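Local coordinates for protein arylsulfatase (Pseudoalteromonas sp. MB47, PDB 7AJ0) that probably removes sulfate groups from fucoidan as an exo-acting, calcium-binding sulfatase of the alkaline phosphatase clan that assembles as a hexamer, at residues A[270-281]-A[290-300]; A[369-379]-A[411-421]. All coordinates share one frame; numbering follows the deposited sequence.

The two contacts sit in different parts of one sulfatase chain, their centres about 30 Å apart and their nearest atoms about 13 Å apart. Both segments of interaction 1 precede those of interaction 2 in the sequence. Interaction 1 folds the loop after strand 262-267 back onto helix 290-311. Interaction 2 joins strands 369-371 and 375-376 and the start of helix 377-387 to the segment leading into strand 420-425. Strands 262-267, 369-371 and 375-376 all belong to the large mixed sheet, whereas strand 420-425 begins the four-stranded antiparallel sheet. Interaction 1 brings the Ile-271 side chain to about 8 Å from the bound calcium; interaction 2 connects the two sheets.

Interaction 1 of 2, residues A[270-281]-A[290-300]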
loop_
_atom_site.group_PDB
_atom_site.type_symbol
_atom_site.label_atom_id
_atom_site.label_comp_id
_atom_site.label_asym_id
_atom_site.label_seq_id
_atom_site.Cartn_x
_atom_site.Cartn_y
_atom_site.Cartn_z
ATOM N N LYS A 270 33.732 -5.675 12.262
ATOM C CA LYS A 270 32.593 -4.821 12.575
ATOM C C LYS A 270 32.290 -3.904 11.394
ATOM O O LYS A 270 33.182 -3.558 10.616
ATOM C CB LYS A 270 32.881 -4.008 13.833
ATOM C CG LYS A 270 32.895 -4.842 15.100
ATOM C CD LYS A 270 33.720 -4.187 16.195
ATOM C CE LYS A 270 33.698 -5.024 17.469
ATOM N NZ LYS A 270 34.192 -6.415 17.249
ATOM N N ILE A 271 31.018 -3.499 11.254
ATOM C CA ILE A 271 29.940 -3.803 12.179
ATOM C C ILE A 271 28.970 -4.832 11.594
ATOM O O ILE A 271 27.751 -4.703 11.725
ATOM C CB ILE A 271 29.159 -2.515 12.556
ATOM C CG1 ILE A 271 28.620 -1.825 11.296
ATOM C CG2 ILE A 271 30.048 -1.559 13.333
ATOM C CD1 ILE A 271 27.668 -0.690 11.590
ATOM N N HIS A 272 29.516 -5.848 10.935
ATOM C CA HIS A 272 28.692 -6.930 10.417
ATOM C C HIS A 272 28.053 -7.701 11.567
ATOM O O HIS A 272 28.643 -7.864 12.638
ATOM C CB HIS A 272 29.534 -7.876 9.561
ATOM C CG HIS A 272 28.752 -8.602 8.511
ATOM N ND1 HIS A 272 27.839 -9.591 8.808
ATOM C CD2 HIS A 272 28.758 -8.489 7.161
ATOM C CE1 HIS A 272 27.313 -10.052 7.688
ATOM N NE2 HIS A 272 27.852 -9.399 6.675
ATOM N N ASN A 273 26.832 -8.175 11.342
ATOM C CA ASN A 273 26.172 -9.018 12.334
ATOM C C ASN A 273 26.814 -10.401 12.348
ATOM O O ASN A 273 27.356 -10.860 11.340
ATOM C CB ASN A 273 24.680 -9.134 12.026
ATOM C CG ASN A 273 24.383 -10.170 10.957
ATOM O OD1 ASN A 273 24.707 -9.981 9.785
ATOM N ND2 ASN A 273 23.754 -11.269 11.358
ATOM N N ASP A 274 26.769 -11.070 13.502
ATOM C CA ASP A 274 26.232 -10.546 14.753
ATOM C C ASP A 274 27.356 -9.866 15.528
ATOM O O ASP A 274 28.409 -10.463 15.753
ATOM C CB ASP A 274 25.614 -11.679 15.573
ATOM C CG ASP A 274 24.565 -12.449 14.792
ATOM O OD1 ASP A 274 23.582 -11.821 14.343
ATOM O OD2 ASP A 274 24.735 -13.674 14.606
ATOM N N ASN A 275 27.131 -8.618 15.933
ATOM C CA ASN A 275 28.178 -7.827 16.562
ATOM C C ASN A 275 28.410 -8.272 17.998
ATOM O O ASN A 275 27.471 -8.349 18.796
ATOM C CB ASN A 275 27.822 -6.341 16.530
ATOM C CG ASN A 275 28.159 -5.696 15.211
ATOM O OD1 ASN A 275 29.327 -5.450 14.911
ATOM N ND2 ASN A 275 27.139 -5.417 14.409
ATOM N N TYR A 276 29.670 -8.556 18.326
ATOM C CA TYR A 276 30.084 -8.922 19.680
ATOM C C TYR A 276 31.346 -8.143 20.018
ATOM O O TYR A 276 32.466 -8.608 19.769
ATOM C CB TYR A 276 30.295 -10.427 19.803
ATOM C CG TYR A 276 29.000 -11.177 19.981
ATOM C CD1 TYR A 276 28.466 -11.376 21.244
ATOM C CD2 TYR A 276 28.301 -11.667 18.888
ATOM C CE1 TYR A 276 27.278 -12.050 21.416
ATOM C CE2 TYR A 276 27.110 -12.342 19.050
ATOM C CZ TYR A 276 26.602 -12.531 20.316
ATOM O OH TYR A 276 25.416 -13.203 20.484
ATOM N N PRO A 277 31.202 -6.944 20.580
ATOM C CA PRO A 277 32.383 -6.153 20.939
ATOM C C PRO A 277 33.169 -6.798 22.069
ATOM O O PRO A 277 32.691 -7.689 22.773
ATOM C CB PRO A 277 31.798 -4.802 21.379
ATOM C CG PRO A 277 30.407 -4.778 20.836
ATOM C CD PRO A 277 29.948 -6.205 20.821
ATOM N N ALA A 278 34.400 -6.325 22.238
ATOM C CA ALA A 278 35.219 -6.801 23.342
ATOM C C ALA A 278 34.544 -6.454 24.668
ATOM O O ALA A 278 33.825 -5.454 24.763
ATOM C CB ALA A 278 36.612 -6.184 23.280
ATOM N N PRO A 279 34.747 -7.274 25.705
ATOM C CA PRO A 279 34.129 -6.973 27.011
ATOM C C PRO A 279 34.357 -5.553 27.498
ATOM O O PRO A 279 33.466 -4.970 28.128
ATOM C CB PRO A 279 34.790 -8.003 27.943
ATOM C CG PRO A 279 35.090 -9.165 27.050
ATOM C CD PRO A 279 35.446 -8.575 25.704
ATOM N N LYS A 280 35.534 -4.984 27.228
ATOM C CA LYS A 280 35.798 -3.595 27.583
ATOM C C LYS A 280 34.668 -2.667 27.155
ATOM O O LYS A 280 34.358 -1.691 27.848
ATOM C CB LYS A 280 37.104 -3.134 26.928
ATOM C CG LYS A 280 38.367 -3.480 27.681
ATOM C CD LYS A 280 39.570 -3.609 26.739
ATOM C CE LYS A 280 39.573 -2.557 25.632
ATOM N NZ LYS A 280 40.799 -2.656 24.779
ATOM N N TYR A 281 34.048 -2.945 26.009
ATOM C CA TYR A 281 33.143 -2.004 25.365
ATOM C C TYR A 281 31.672 -2.293 25.624
ATOM O O TYR A 281 30.813 -1.634 25.029
ATOM C CB TYR A 281 33.404 -1.985 23.857
ATOM C CG TYR A 281 34.788 -1.506 23.500
ATOM C CD1 TYR A 281 35.138 -0.174 23.655
ATOM C CD2 TYR A 281 35.746 -2.384 23.013
ATOM C CE1 TYR A 281 36.401 0.272 23.335
ATOM C CE2 TYR A 281 37.012 -1.949 22.690
ATOM C CZ TYR A 281 37.333 -0.618 22.853
ATOM O OH TYR A 281 38.592 -0.179 22.532
ATOM N N PRO A 290 24.741 -3.600 21.152
ATOM C CA PRO A 290 25.940 -4.216 20.557
ATOM C C PRO A 290 26.501 -3.479 19.352
ATOM O O PRO A 290 27.721 -3.293 19.269
ATOM C CB PRO A 290 25.450 -5.625 20.186
ATOM C CG PRO A 290 24.387 -5.913 21.186
ATOM C CD PRO A 290 23.689 -4.596 21.436
ATOM N N VAL A 291 25.654 -3.044 18.416
ATOM C CA VAL A 291 26.174 -2.444 17.192
ATOM C C VAL A 291 26.761 -1.064 17.461
ATOM O O VAL A 291 27.679 -0.625 16.756
ATOM C CB VAL A 291 25.071 -2.383 16.118
ATOM C CG1 VAL A 291 24.047 -1.317 16.465
ATOM C CG2 VAL A 291 25.679 -2.125 14.749
ATOM N N ARG A 292 26.251 -0.352 18.467
ATOM C CA ARG A 292 26.817 0.949 18.806
ATOM C C ARG A 292 28.087 0.798 19.638
ATOM O O ARG A 292 29.054 1.544 19.443
ATOM C CB ARG A 292 25.792 1.795 19.559
ATOM C CG ARG A 292 24.516 2.074 18.784
ATOM C CD ARG A 292 24.737 3.006 17.593
ATOM N NE ARG A 292 23.463 3.341 16.957
ATOM C CZ ARG A 292 23.012 2.811 15.820
ATOM N NH1 ARG A 292 23.733 1.922 15.148
ATOM N NH2 ARG A 292 21.834 3.188 15.347
ATOM N N ASP A 293 28.092 -0.151 20.579
ATOM C CA ASP A 293 29.326 -0.480 21.284
ATOM C C ASP A 293 30.422 -0.864 20.297
ATOM O O ASP A 293 31.590 -0.504 20.480
ATOM C CB ASP A 293 29.084 -1.619 22.271
ATOM C CG ASP A 293 28.202 -1.212 23.436
ATOM O OD1 ASP A 293 27.909 -0.005 23.578
ATOM O OD2 ASP A 293 27.803 -2.105 24.214
ATOM N N ALA A 294 30.059 -1.602 19.244
ATOM C CA ALA A 294 31.031 -1.967 18.220
ATOM C C ALA A 294 31.545 -0.741 17.485
ATOM O O ALA A 294 32.713 -0.699 17.083
ATOM C CB ALA A 294 30.408 -2.951 17.229
ATOM N N MET A 295 30.691 0.267 17.299
ATOM C CA MET A 295 31.128 1.488 16.629
ATOM C C MET A 295 32.156 2.230 17.477
ATOM O O MET A 295 33.102 2.818 16.941
ATOM C CB MET A 295 29.918 2.373 16.327
ATOM C CG MET A 295 30.153 3.406 15.230
ATOM S SD MET A 295 30.821 2.686 13.713
ATOM C CE MET A 295 31.957 3.971 13.196
ATOM N N VAL A 296 31.996 2.203 18.801
ATOM C CA VAL A 296 32.988 2.819 19.677
ATOM C C VAL A 296 34.305 2.055 19.609
ATOM O O VAL A 296 35.387 2.654 19.631
ATOM C CB VAL A 296 32.448 2.898 21.117
ATOM C CG1 VAL A 296 33.533 3.349 22.075
ATOM C CG2 VAL A 296 31.254 3.845 21.181
ATOM N N GLU A 297 34.238 0.723 19.522
ATOM C CA GLU A 297 35.458 -0.067 19.391
ATOM C C GLU A 297 36.182 0.256 18.088
ATOM O O GLU A 297 37.406 0.424 18.076
ATOM C CB GLU A 297 35.130 -1.559 19.472
ATOM C CG GLU A 297 36.329 -2.478 19.243
ATOM C CD GLU A 297 36.131 -3.872 19.825
ATOM O OE1 GLU A 297 35.093 -4.106 20.479
ATOM O OE2 GLU A 297 37.015 -4.736 19.630
ATOM N N VAL A 298 35.444 0.348 16.980
ATOM C CA VAL A 298 36.066 0.673 15.699
ATOM C C VAL A 298 36.748 2.033 15.765
ATOM O O VAL A 298 37.835 2.229 15.209
ATOM C CB VAL A 298 35.020 0.625 14.570
ATOM C CG1 VAL A 298 35.555 1.311 13.321
ATOM C CG2 VAL A 298 34.629 -0.813 14.272
ATOM N N ASP A 299 36.118 2.997 16.438
ATOM C CA ASP A 299 36.697 4.332 16.522
ATOM C C ASP A 299 37.962 4.334 17.370
ATOM O O ASP A 299 38.917 5.060 17.068
ATOM C CB ASP A 299 35.671 5.313 17.090
ATOM C CG ASP A 299 36.223 6.721 17.220
ATOM O OD1 ASP A 299 36.387 7.389 16.178
ATOM O OD2 ASP A 299 36.498 7.153 18.363
ATOM N N ASP A 300 37.988 3.535 18.440
ATOM C CA ASP A 300 39.186 3.461 19.271
ATOM C C ASP A 300 40.336 2.807 18.516
ATOM O O ASP A 300 41.481 3.268 18.595
ATOM C CB ASP A 300 38.892 2.693 20.559
ATOM C CG ASP A 300 38.167 3.537 21.591
ATOM O OD1 ASP A 300 37.945 4.740 21.336
ATOM O OD2 ASP A 300 37.823 2.997 22.663
HETATM O O HOH W 1 36.577 -7.305 19.028
#
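Glu-297 meets the loop 270-281 through both its chain and its carboxylate. Its CB lies over one face of the Tyr-281 ring, a CH-pi contact 3.9 Å from the ring centroid. The chain runs across the ring at about a right angle. CG is anti to the backbone N (chi1 176°), and the extended chain beyond it lays the carboxylate along the CD2 side of the ring, close to the loop backbone. There OE1 accepts from Ala-278 N at 2.9 Å through its syn lone pair, in a nearly straight bond (167°). A water donates to Glu-297 OE2 at 2.7 Å and accepts from Lys-270 NZ at 3.1 Å. The charges of Lys-270 and Glu-297 do not touch directly; NZ pairs with Asp-241, and OE2 also bonds Gln-242, both on helix 240-258.

Asp-300 OD2 comes to the edge of the Tyr-281 ring near CE1. Replacing the Tyr-281 ring by an alanine is likely to leave the chain of Glu-297 without its ring cover and open a gap beside Val-296.

Further back, Pro-277 CG rests 3.4 Å from Pro-290 O in the first turn of the helix. Ala-294 CB packs against Lys-270 CD at 3.7 Å and Asn-275 OD1 at 3.6 Å. Ile-271 adds CD1 against Val-291 CG2. The Asn-275 amide is held by ND2, which donates to Ile-271 O from above the carbonyl plane and also bonds Asp-335. Behind this layer, the backbones of Lys-270 and Ile-271 bond to Asp-60, a calcium ligand. The Ile-271 side chain is about 8 Å from the ion. This is a beta-strand-to-helix connection of the sulfatase alpha/beta fold, packed beside its metal site.

Interaction 2 of 2, residues A[369-379]-A[411-421]; sequences QVNNGLMDLTD and ADNGKSRRQVV
A capping box at the start of helix 377-387 anchors the salt bridge of this contact between the two sheets. Asp-376 OD1 caps Thr-378 N, and Asp-379 OD2 accepts from Asp-376 N. Arg-418 grips the Asp-379 carboxylate side-on. NE donates to OD2 at 2.8 Å and NH1 to OD1 at 2.7 Å, with the two flat groups nearly coplanar (21° apart). Asp-376 CB covers one face of the guanidinium. Arg-418 NH2 turns back to Val-420 O, and NH1 also reaches Asp-401 O, which would fix the group's rotation.

Next to it, Ser-416 OG accepts from Arg-418 N in an ST turn and donates across the contact to Leu-374 O. Leu-374 CD1 packs on Val-421 CG2 at 4.2 Å.

At the other end, Gln-369 OE1 accepts from Asn-413 N at 2.8 Å, within the type II turn 411-414. Asn-371 OD1 accepts from Gly-373 N in an Asx turn. The -162° chi1 of Asn-371 turns the same amide away from the backbone N and toward the other segment, where ND2 donates to Gly-414 O at 2.7 Å, on a lone pair and in the carbonyl plane.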
loop_
_atom_site.group_PDB
_atom_site.type_symbol
_atom_site.label_atom_id
_atom_site.label_comp_id
_atom_site.label_asym_id
_atom_site.label_seq_id
_atom_site.Cartn_x
_atom_site.Cartn_y
_atom_site.Cartn_z
ATOM N N GLN A 369 38.356 20.074 4.666
ATOM C CA GLN A 369 37.742 20.041 3.349
ATOM C C GLN A 369 36.532 19.117 3.353
ATOM O O GLN A 369 36.611 17.980 3.829
ATOM C CB GLN A 369 38.738 19.564 2.293
ATOM C CG GLN A 369 39.795 20.569 1.918
ATOM C CD GLN A 369 40.715 20.037 0.840
ATOM O OE1 GLN A 369 40.378 20.056 -0.344
ATOM N NE2 GLN A 369 41.879 19.542 1.246
ATOM N N VAL A 370 35.418 19.609 2.820
ATOM C CA VAL A 370 34.249 18.791 2.526
ATOM C C VAL A 370 33.997 18.913 1.030
ATOM O O VAL A 370 33.744 20.015 0.526
ATOM C CB VAL A 370 33.018 19.219 3.336
ATOM C CG1 VAL A 370 31.925 18.169 3.221
ATOM C CG2 VAL A 370 33.390 19.444 4.790
ATOM N N ASN A 371 34.087 17.790 0.321
ATOM C CA ASN A 371 34.051 17.772 -1.135
ATOM C C ASN A 371 33.024 16.753 -1.598
ATOM O O ASN A 371 33.074 15.587 -1.193
ATOM C CB ASN A 371 35.432 17.435 -1.705
ATOM C CG ASN A 371 35.575 17.828 -3.160
ATOM O OD1 ASN A 371 34.629 17.722 -3.939
ATOM N ND2 ASN A 371 36.762 18.289 -3.532
ATOM N N ASN A 372 32.100 17.192 -2.454
ATOM C CA ASN A 372 31.024 16.347 -2.951
ATOM C C ASN A 372 31.342 15.733 -4.311
ATOM O O ASN A 372 30.435 15.235 -4.987
ATOM C CB ASN A 372 29.726 17.156 -3.024
ATOM C CG ASN A 372 28.487 16.279 -3.027
ATOM O OD1 ASN A 372 28.484 15.184 -2.463
ATOM N ND2 ASN A 372 27.423 16.759 -3.661
ATOM N N GLY A 373 32.609 15.750 -4.722
ATOM C CA GLY A 373 32.972 15.182 -6.006
ATOM C C GLY A 373 32.842 13.670 -6.023
ATOM O O GLY A 373 33.062 12.988 -5.023
ATOM N N LEU A 374 32.483 13.141 -7.190
ATOM C CA LEU A 374 32.210 11.717 -7.307
ATOM C C LEU A 374 33.487 10.904 -7.135
ATOM O O LEU A 374 34.533 11.225 -7.699
ATOM C CB LEU A 374 31.583 11.405 -8.666
ATOM C CG LEU A 374 30.222 12.032 -8.967
ATOM C CD1 LEU A 374 29.690 11.495 -10.298
ATOM C CD2 LEU A 374 29.233 11.775 -7.846
ATOM N N MET A 375 33.393 9.835 -6.343
ATOM C CA MET A 375 34.516 8.928 -6.146
ATOM C C MET A 375 33.979 7.530 -5.878
ATOM O O MET A 375 32.875 7.362 -5.354
ATOM C CB MET A 375 35.420 9.387 -5.000
ATOM C CG MET A 375 36.647 8.510 -4.816
ATOM S SD MET A 375 38.057 9.390 -4.127
ATOM C CE MET A 375 39.198 8.032 -3.855
ATOM N N ASP A 376 34.782 6.531 -6.239
ATOM C CA ASP A 376 34.391 5.128 -6.232
ATOM C C ASP A 376 35.415 4.331 -5.436
ATOM O O ASP A 376 36.538 4.783 -5.208
ATOM C CB ASP A 376 34.290 4.597 -7.677
ATOM C CG ASP A 376 33.504 3.303 -7.786
ATOM O OD1 ASP A 376 33.904 2.294 -7.165
ATOM O OD2 ASP A 376 32.482 3.294 -8.505
ATOM N N LEU A 377 35.017 3.130 -5.005
ATOM C CA LEU A 377 35.982 2.235 -4.372
ATOM C C LEU A 377 37.076 1.816 -5.349
ATOM O O LEU A 377 38.229 1.622 -4.945
ATOM C CB LEU A 377 35.287 0.994 -3.817
ATOM C CG LEU A 377 34.580 1.114 -2.467
ATOM C CD1 LEU A 377 33.931 -0.219 -2.109
ATOM C CD2 LEU A 377 35.531 1.558 -1.370
ATOM N N THR A 378 36.740 1.656 -6.630
ATOM C CA THR A 378 37.766 1.352 -7.617
ATOM C C THR A 378 38.759 2.499 -7.775
ATOM O O THR A 378 39.877 2.273 -8.248
ATOM C CB THR A 378 37.137 1.034 -8.974
ATOM O OG1 THR A 378 36.350 2.149 -9.413
ATOM C CG2 THR A 378 36.258 -0.204 -8.883
ATOM N N ASP A 379 38.373 3.718 -7.389
ATOM C CA ASP A 379 39.294 4.846 -7.477
ATOM C C ASP A 379 40.385 4.761 -6.416
ATOM O O ASP A 379 41.494 5.261 -6.629
ATOM C CB ASP A 379 38.528 6.163 -7.349
ATOM C CG ASP A 379 37.554 6.387 -8.493
ATOM O OD1 ASP A 379 37.683 5.700 -9.529
ATOM O OD2 ASP A 379 36.665 7.256 -8.360
ATOM N N ALA A 411 44.399 18.257 -4.208
ATOM C CA ALA A 411 44.106 19.637 -4.565
ATOM C C ALA A 411 43.139 20.243 -3.555
ATOM O O ALA A 411 42.174 19.596 -3.140
ATOM C CB ALA A 411 43.510 19.725 -5.971
ATOM N N ASP A 412 43.407 21.485 -3.158
ATOM C CA ASP A 412 42.492 22.202 -2.280
ATOM C C ASP A 412 41.159 22.413 -2.985
ATOM O O ASP A 412 41.094 23.081 -4.023
ATOM C CB ASP A 412 43.094 23.544 -1.866
ATOM C CG ASP A 412 44.215 23.396 -0.853
ATOM O OD1 ASP A 412 44.374 22.289 -0.294
ATOM O OD2 ASP A 412 44.941 24.386 -0.616
ATOM N N ASN A 413 40.098 21.841 -2.423
ATOM C CA ASN A 413 38.758 21.926 -3.003
ATOM C C ASN A 413 38.785 21.537 -4.477
ATOM O O ASN A 413 38.203 22.199 -5.339
ATOM C CB ASN A 413 38.179 23.327 -2.815
ATOM C CG ASN A 413 38.418 23.866 -1.424
ATOM O OD1 ASN A 413 37.815 23.405 -0.454
ATOM N ND2 ASN A 413 39.306 24.849 -1.315
ATOM N N GLY A 414 39.480 20.441 -4.765
ATOM C CA GLY A 414 39.645 20.020 -6.136
ATOM C C GLY A 414 38.378 19.424 -6.715
ATOM O O GLY A 414 37.458 19.011 -6.008
ATOM N N LYS A 415 38.334 19.388 -8.039
ATOM C CA LYS A 415 37.239 18.749 -8.750
ATOM C C LYS A 415 37.609 17.311 -9.085
ATOM O O LYS A 415 38.776 16.984 -9.324
ATOM C CB LYS A 415 36.895 19.531 -10.016
ATOM C CG LYS A 415 36.351 20.923 -9.722
ATOM C CD LYS A 415 36.031 21.695 -10.993
ATOM C CE LYS A 415 35.502 23.085 -10.668
ATOM N NZ LYS A 415 35.035 23.807 -11.881
ATOM N N SER A 416 36.600 16.450 -9.085
ATOM C CA SER A 416 36.818 15.027 -9.298
ATOM C C SER A 416 37.164 14.737 -10.754
ATOM O O SER A 416 36.747 15.448 -11.672
ATOM C CB SER A 416 35.569 14.249 -8.886
ATOM O OG SER A 416 35.696 12.873 -9.178
ATOM N N ARG A 417 37.955 13.683 -10.957
ATOM C CA ARG A 417 38.250 13.191 -12.293
ATOM C C ARG A 417 37.231 12.169 -12.779
ATOM O O ARG A 417 37.307 11.742 -13.937
ATOM C CB ARG A 417 39.653 12.568 -12.335
ATOM C CG ARG A 417 40.751 13.525 -11.904
ATOM C CD ARG A 417 42.149 12.992 -12.204
ATOM N NE ARG A 417 42.369 12.796 -13.634
ATOM C CZ ARG A 417 42.796 11.663 -14.190
ATOM N NH1 ARG A 417 43.075 10.601 -13.446
ATOM N NH2 ARG A 417 42.956 11.600 -15.503
ATOM N N ARG A 418 36.283 11.775 -11.933
ATOM C CA ARG A 418 35.257 10.807 -12.293
ATOM C C ARG A 418 33.998 11.546 -12.719
ATOM O O ARG A 418 33.506 12.419 -11.996
ATOM C CB ARG A 418 34.948 9.869 -11.124
ATOM C CG ARG A 418 33.773 8.935 -11.374
ATOM C CD ARG A 418 33.622 7.905 -10.262
ATOM N NE ARG A 418 34.666 6.884 -10.306
ATOM C CZ ARG A 418 34.653 5.834 -11.121
ATOM N NH1 ARG A 418 35.645 4.958 -11.090
ATOM N NH2 ARG A 418 33.651 5.660 -11.972
ATOM N N GLN A 419 33.478 11.188 -13.890
ATOM C CA GLN A 419 32.300 11.839 -14.439
ATOM C C GLN A 419 31.013 11.102 -14.107
ATOM O O GLN A 419 29.961 11.739 -13.974
ATOM C CB GLN A 419 32.442 11.959 -15.958
ATOM C CG GLN A 419 31.456 12.906 -16.604
ATOM C CD GLN A 419 31.742 13.121 -18.078
ATOM O OE1 GLN A 419 31.664 14.244 -18.576
ATOM N NE2 GLN A 419 32.074 12.044 -18.783
ATOM N N VAL A 420 31.066 9.779 -13.968
ATOM C CA VAL A 420 29.871 8.971 -13.770
ATOM C C VAL A 420 30.195 7.813 -12.838
ATOM O O VAL A 420 31.306 7.273 -12.847
ATOM C CB VAL A 420 29.312 8.434 -15.111
ATOM C CG1 VAL A 420 28.080 7.578 -14.868
ATOM C CG2 VAL A 420 28.995 9.576 -16.066
ATOM N N VAL A 421 29.212 7.438 -12.025
ATOM C CA VAL A 421 29.264 6.228 -11.216
ATOM C C VAL A 421 28.232 5.264 -11.780
ATOM O O VAL A 421 27.064 5.632 -11.956
ATOM C CB VAL A 421 28.992 6.517 -9.730
ATOM C CG1 VAL A 421 28.925 5.217 -8.938
ATOM C CG2 VAL A 421 30.067 7.428 -9.166
HETATM O O HOH W 2 43.210 18.309 -0.680
HETATM O O HOH W 3 35.691 22.326 1.881
HETATM O O HOH W 4 36.081 20.951 -1.045
#